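Local coordinates for protein glycosyl hydrolase family 10 (Prevotella bryantii, PDB 4MGQ) that probably hydrolyses internal beta-1,4-xylosidic linkages of xylan, with this chain being its calcium-holding carbohydrate-binding module, at residues L51-D62 / F80-Q91. Residues are numbered along the deposited sequence; the frame is centred on the assembly and turned at random.
Sequences LKLRVKTSAACD and FKSTTEWTTVAQ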
loop_
_atom_site.group_PDB
_atom_site.type_symbol
_atom_site.label_atom_id
_atom_site.label_comp_id
_atom_site.label_asym_id
_atom_site.label_seq_id
_atom_site.Cartn_x
_atom_site.Cartn_y
_atom_site.Cartn_z
ATOM N N LEU A 51 1.326 5.466 8.078
ATOM C CA LEU A 51 0.956 4.410 7.144
ATOM C C LEU A 51 0.916 3.084 7.890
ATOM O O LEU A 51 1.907 2.693 8.496
ATOM C CB LEU A 51 1.962 4.334 5.984
ATOM C CG LEU A 51 1.722 3.239 4.940
ATOM C CD1 LEU A 51 0.442 3.478 4.142
ATOM C CD2 LEU A 51 2.917 3.126 3.986
ATOM N N LYS A 52 -0.226 2.401 7.861
ATOM C CA LYS A 52 -0.321 1.053 8.417
ATOM C C LYS A 52 -0.700 0.080 7.329
ATOM O O LYS A 52 -1.505 0.409 6.456
ATOM C CB LYS A 52 -1.367 0.980 9.532
ATOM C CG LYS A 52 -1.074 1.832 10.732
ATOM C CD LYS A 52 -2.141 1.556 11.803
ATOM C CE LYS A 52 -1.954 2.427 13.013
ATOM N NZ LYS A 52 -3.044 2.166 14.011
ATOM N N LEU A 53 -0.164 -1.134 7.402
ATOM C CA LEU A 53 -0.565 -2.193 6.484
ATOM C C LEU A 53 0.033 -3.512 6.943
ATOM O O LEU A 53 0.819 -3.535 7.893
ATOM C CB LEU A 53 -0.124 -1.855 5.051
ATOM C CG LEU A 53 1.381 -1.789 4.759
ATOM C CD1 LEU A 53 1.713 -2.699 3.575
ATOM C CD2 LEU A 53 1.867 -0.372 4.511
ATOM N N ARG A 54 -0.362 -4.610 6.308
ATOM C CA ARG A 54 0.444 -5.823 6.413
ATOM C C ARG A 54 1.004 -6.123 5.033
ATOM O O ARG A 54 0.376 -5.819 4.016
ATOM C CB ARG A 54 -0.345 -7.018 6.973
ATOM C CG ARG A 54 -1.578 -7.437 6.199
ATOM C CD ARG A 54 -2.229 -8.686 6.841
ATOM N NE ARG A 54 -3.351 -9.123 6.027
ATOM C CZ ARG A 54 -3.548 -10.372 5.615
ATOM N NH1 ARG A 54 -2.715 -11.337 5.985
ATOM N NH2 ARG A 54 -4.590 -10.655 4.851
ATOM N N VAL A 55 2.192 -6.717 5.007
ATOM C CA VAL A 55 2.887 -6.936 3.750
ATOM C C VAL A 55 3.599 -8.286 3.779
ATOM O O VAL A 55 3.990 -8.767 4.847
ATOM C CB VAL A 55 3.897 -5.799 3.471
ATOM C CG1 VAL A 55 5.003 -5.783 4.530
ATOM C CG2 VAL A 55 4.469 -5.921 2.059
ATOM N N LYS A 56 3.754 -8.881 2.605
ATOM C CA LYS A 56 4.473 -10.135 2.423
ATOM C C LYS A 56 5.176 -10.040 1.071
ATOM O O LYS A 56 4.605 -9.536 0.108
ATOM C CB LYS A 56 3.493 -11.322 2.491
ATOM C CG LYS A 56 4.056 -12.698 2.126
ATOM C CD LYS A 56 2.907 -13.703 1.967
ATOM C CE LYS A 56 3.381 -15.017 1.356
ATOM N NZ LYS A 56 4.228 -15.789 2.321
ATOM N N THR A 57 6.427 -10.481 0.998
ATOM C CA THR A 57 7.135 -10.498 -0.281
ATOM C C THR A 57 7.812 -11.846 -0.460
ATOM O O THR A 57 7.967 -12.576 0.509
ATOM C CB THR A 57 8.191 -9.383 -0.389
ATOM O OG1 THR A 57 8.939 -9.304 0.830
ATOM C CG2 THR A 57 7.533 -8.020 -0.680
ATOM N N SER A 58 8.202 -12.176 -1.688
ATOM C CA SER A 58 8.847 -13.467 -1.938
ATOM C C SER A 58 10.327 -13.405 -1.567
ATOM O O SER A 58 11.004 -14.430 -1.507
ATOM C CB SER A 58 8.658 -13.902 -3.385
ATOM O OG SER A 58 9.076 -12.891 -4.284
ATOM N N ALA A 59 10.821 -12.199 -1.307
ATOM C CA ALA A 59 12.133 -12.030 -0.685
ATOM C C ALA A 59 12.143 -10.822 0.231
ATOM O O ALA A 59 11.462 -9.833 -0.045
ATOM C CB ALA A 59 13.201 -11.891 -1.731
ATOM N N ALA A 60 12.911 -10.910 1.314
ATOM C CA ALA A 60 13.067 -9.804 2.244
ATOM C C ALA A 60 13.566 -8.581 1.488
ATOM O O ALA A 60 14.456 -8.682 0.645
ATOM C CB ALA A 60 14.020 -10.173 3.365
ATOM N N CYS A 61 12.972 -7.428 1.769
ATOM C CA CYS A 61 13.351 -6.209 1.070
ATOM C C CYS A 61 12.924 -4.970 1.841
ATOM O O CYS A 61 12.168 -5.054 2.817
ATOM C CB CYS A 61 12.729 -6.178 -0.327
ATOM S SG CYS A 61 10.898 -6.159 -0.287
ATOM N N ASP A 62 13.443 -3.831 1.395
ATOM C CA ASP A 62 12.922 -2.514 1.746
ATOM C C ASP A 62 11.860 -2.129 0.729
ATOM O O ASP A 62 12.055 -2.303 -0.475
ATOM C CB ASP A 62 14.024 -1.448 1.737
ATOM C CG ASP A 62 14.989 -1.579 2.894
ATOM O OD1 ASP A 62 14.747 -2.398 3.801
ATOM O OD2 ASP A 62 15.987 -0.830 2.903
ATOM N N PHE A 80 9.063 1.230 4.386
ATOM C CA PHE A 80 9.011 0.153 5.362
ATOM C C PHE A 80 9.759 -1.067 4.860
ATOM O O PHE A 80 10.398 -1.032 3.803
ATOM C CB PHE A 80 7.552 -0.203 5.692
ATOM C CG PHE A 80 6.717 -0.565 4.491
ATOM C CD1 PHE A 80 6.094 0.418 3.737
ATOM C CD2 PHE A 80 6.538 -1.893 4.128
ATOM C CE1 PHE A 80 5.324 0.092 2.640
ATOM C CE2 PHE A 80 5.758 -2.234 3.028
ATOM C CZ PHE A 80 5.146 -1.231 2.285
ATOM N N LYS A 81 9.687 -2.146 5.629
ATOM C CA LYS A 81 10.381 -3.373 5.264
ATOM C C LYS A 81 9.398 -4.528 5.156
ATOM O O LYS A 81 8.347 -4.527 5.796
ATOM C CB LYS A 81 11.477 -3.696 6.286
ATOM C CG LYS A 81 12.574 -2.636 6.371
ATOM C CD LYS A 81 13.657 -3.046 7.349
ATOM C CE LYS A 81 14.764 -2.001 7.418
ATOM N NZ LYS A 81 15.669 -2.076 6.236
ATOM N N SER A 82 9.748 -5.515 4.343
ATOM C CA SER A 82 8.911 -6.693 4.177
ATOM C C SER A 82 9.767 -7.944 4.308
ATOM O O SER A 82 10.974 -7.905 4.073
ATOM C CB SER A 82 8.198 -6.670 2.829
ATOM O OG SER A 82 7.355 -7.799 2.665
ATOM N N THR A 83 9.125 -9.037 4.702
ATOM C CA THR A 83 9.770 -10.345 4.790
ATOM C C THR A 83 8.901 -11.367 4.069
ATOM O O THR A 83 7.875 -11.013 3.496
ATOM C CB THR A 83 9.972 -10.790 6.252
ATOM O OG1 THR A 83 8.694 -11.079 6.837
ATOM C CG2 THR A 83 10.679 -9.705 7.068
ATOM N N THR A 84 9.288 -12.641 4.112
ATOM C CA THR A 84 8.551 -13.659 3.378
ATOM C C THR A 84 7.340 -14.193 4.149
ATOM O O THR A 84 6.620 -15.053 3.651
ATOM C CB THR A 84 9.462 -14.835 3.002
ATOM O OG1 THR A 84 10.048 -15.366 4.193
ATOM C CG2 THR A 84 10.571 -14.353 2.071
ATOM N N GLU A 85 7.124 -13.675 5.354
ATOM C CA GLU A 85 5.914 -13.963 6.118
ATOM C C GLU A 85 5.151 -12.663 6.307
ATOM O O GLU A 85 5.765 -11.607 6.351
ATOM C CB GLU A 85 6.252 -14.577 7.480
ATOM C CG GLU A 85 7.077 -15.845 7.391
ATOM C CD GLU A 85 6.320 -16.976 6.732
ATOM O OE1 GLU A 85 5.080 -17.033 6.890
ATOM O OE2 GLU A 85 6.957 -17.805 6.048
ATOM N N TRP A 86 3.828 -12.731 6.432
ATOM C CA TRP A 86 3.064 -11.514 6.720
ATOM C C TRP A 86 3.604 -10.828 7.968
ATOM O O TRP A 86 3.790 -11.471 9.004
ATOM C CB TRP A 86 1.580 -11.813 6.930
ATOM C CG TRP A 86 0.780 -12.122 5.713
ATOM C CD1 TRP A 86 0.252 -13.331 5.366
ATOM C CD2 TRP A 86 0.369 -11.202 4.698
ATOM N NE1 TRP A 86 -0.451 -13.229 4.194
ATOM C CE2 TRP A 86 -0.404 -11.927 3.765
ATOM C CE3 TRP A 86 0.567 -9.833 4.493
ATOM C CZ2 TRP A 86 -0.965 -11.337 2.641
ATOM C CZ3 TRP A 86 0.011 -9.247 3.370
ATOM C CH2 TRP A 86 -0.747 -9.995 2.459
ATOM N N THR A 87 3.877 -9.531 7.865
ATOM C CA THR A 87 4.190 -8.721 9.039
ATOM C C THR A 87 3.399 -7.431 8.991
ATOM O O THR A 87 3.006 -6.987 7.912
ATOM C CB THR A 87 5.678 -8.349 9.139
ATOM O OG1 THR A 87 6.057 -7.569 7.998
ATOM C CG2 THR A 87 6.550 -9.594 9.228
ATOM N N THR A 88 3.203 -6.818 10.156
ATOM C CA THR A 88 2.497 -5.542 10.223
ATOM C C THR A 88 3.465 -4.377 10.189
ATOM O O THR A 88 4.576 -4.445 10.719
ATOM C CB THR A 88 1.639 -5.431 11.479
ATOM O OG1 THR A 88 2.483 -5.528 12.629
ATOM C CG2 THR A 88 0.606 -6.537 11.499
ATOM N N VAL A 89 3.019 -3.308 9.546
ATOM C CA VAL A 89 3.798 -2.112 9.317
ATOM C C VAL A 89 3.078 -0.936 9.945
ATOM O O VAL A 89 1.858 -0.824 9.816
ATOM C CB VAL A 89 3.977 -1.844 7.798
ATOM C CG1 VAL A 89 4.473 -0.416 7.532
ATOM C CG2 VAL A 89 4.880 -2.899 7.169
ATOM N N ALA A 90 3.825 -0.075 10.629
ATOM C CA ALA A 90 3.294 1.211 11.061
ATOM C C ALA A 90 4.417 2.230 11.000
ATOM O O ALA A 90 5.360 2.172 11.795
ATOM C CB ALA A 90 2.709 1.128 12.472
ATOM N N GLN A 91 4.332 3.147 10.044
ATOM C CA GLN A 91 5.395 4.128 9.851
ATOM C C GLN A 91 4.826 5.534 9.779
ATOM O O GLN A 91 4.027 5.840 8.899
ATOM C CB GLN A 91 6.198 3.836 8.576
ATOM C CG GLN A 91 7.009 2.547 8.603
ATOM C CD GLN A 91 8.128 2.571 9.633
ATOM O OE1 GLN A 91 8.629 3.633 10.011
ATOM N NE2 GLN A 91 8.519 1.389 10.100
HETATM O O HOH W 1 6.623 -9.038 5.803
#
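The W86 indole is sandwiched between R54 and K56. R54 NH1 lies over the centre of one face, 3.3 Å from W86 CE2, and the guanidinium makes a cation-pi contact, its plane turned 32° from the ring. K56 CB packs on the opposite face, 3.8 Å from W86 CD2. The backbone atoms R54 C and V55 N meet the indole edge in plane. The second flat group, the F80 ring, takes L53 CD2 over one face in a CH-pi contact, while L51 CD2 and V55 CG1 reach it obliquely.

The fold is a beta-sandwich of two antiparallel sheets, and each segment passes from one sheet to the other. Residues 51-55 pair antiparallel with 87-91 in one sheet, and C61-D62 pair with K81-S82 in the other. Between the sheets, V55 CG1 lies 3.9 Å from both F80 CE2 and V89 CG2.

The R54 chain is extended from CG to NE. It places the guanidinium over the indole and beside the calcium site. There NH2 bonds to D116, a calcium ligand, and NE and NH1 form salt bridges with D117 and D156. D156 also accepts from W86 NE1, so one carboxylate ties both stacked groups. The K56 chain bends at its end (chi4 71°), which brings NZ 2.8 Å from T84 O; D158 is its salt-bridge partner.

Where the chain leaves strand 51-57 for the other sheet, T57 OG1 donates to A59 O, and S82 OG sits 2.9 Å from T57 OG1. In that second sheet, K81 NZ meets D62 OD1 on the syn side in a 2.6 Å salt bridge. A water joins the turn at residues 83-86 to strand 51-57: it accepts from T83 N at 2.7 Å and lies 2.8 Å from both V55 O and E85 O.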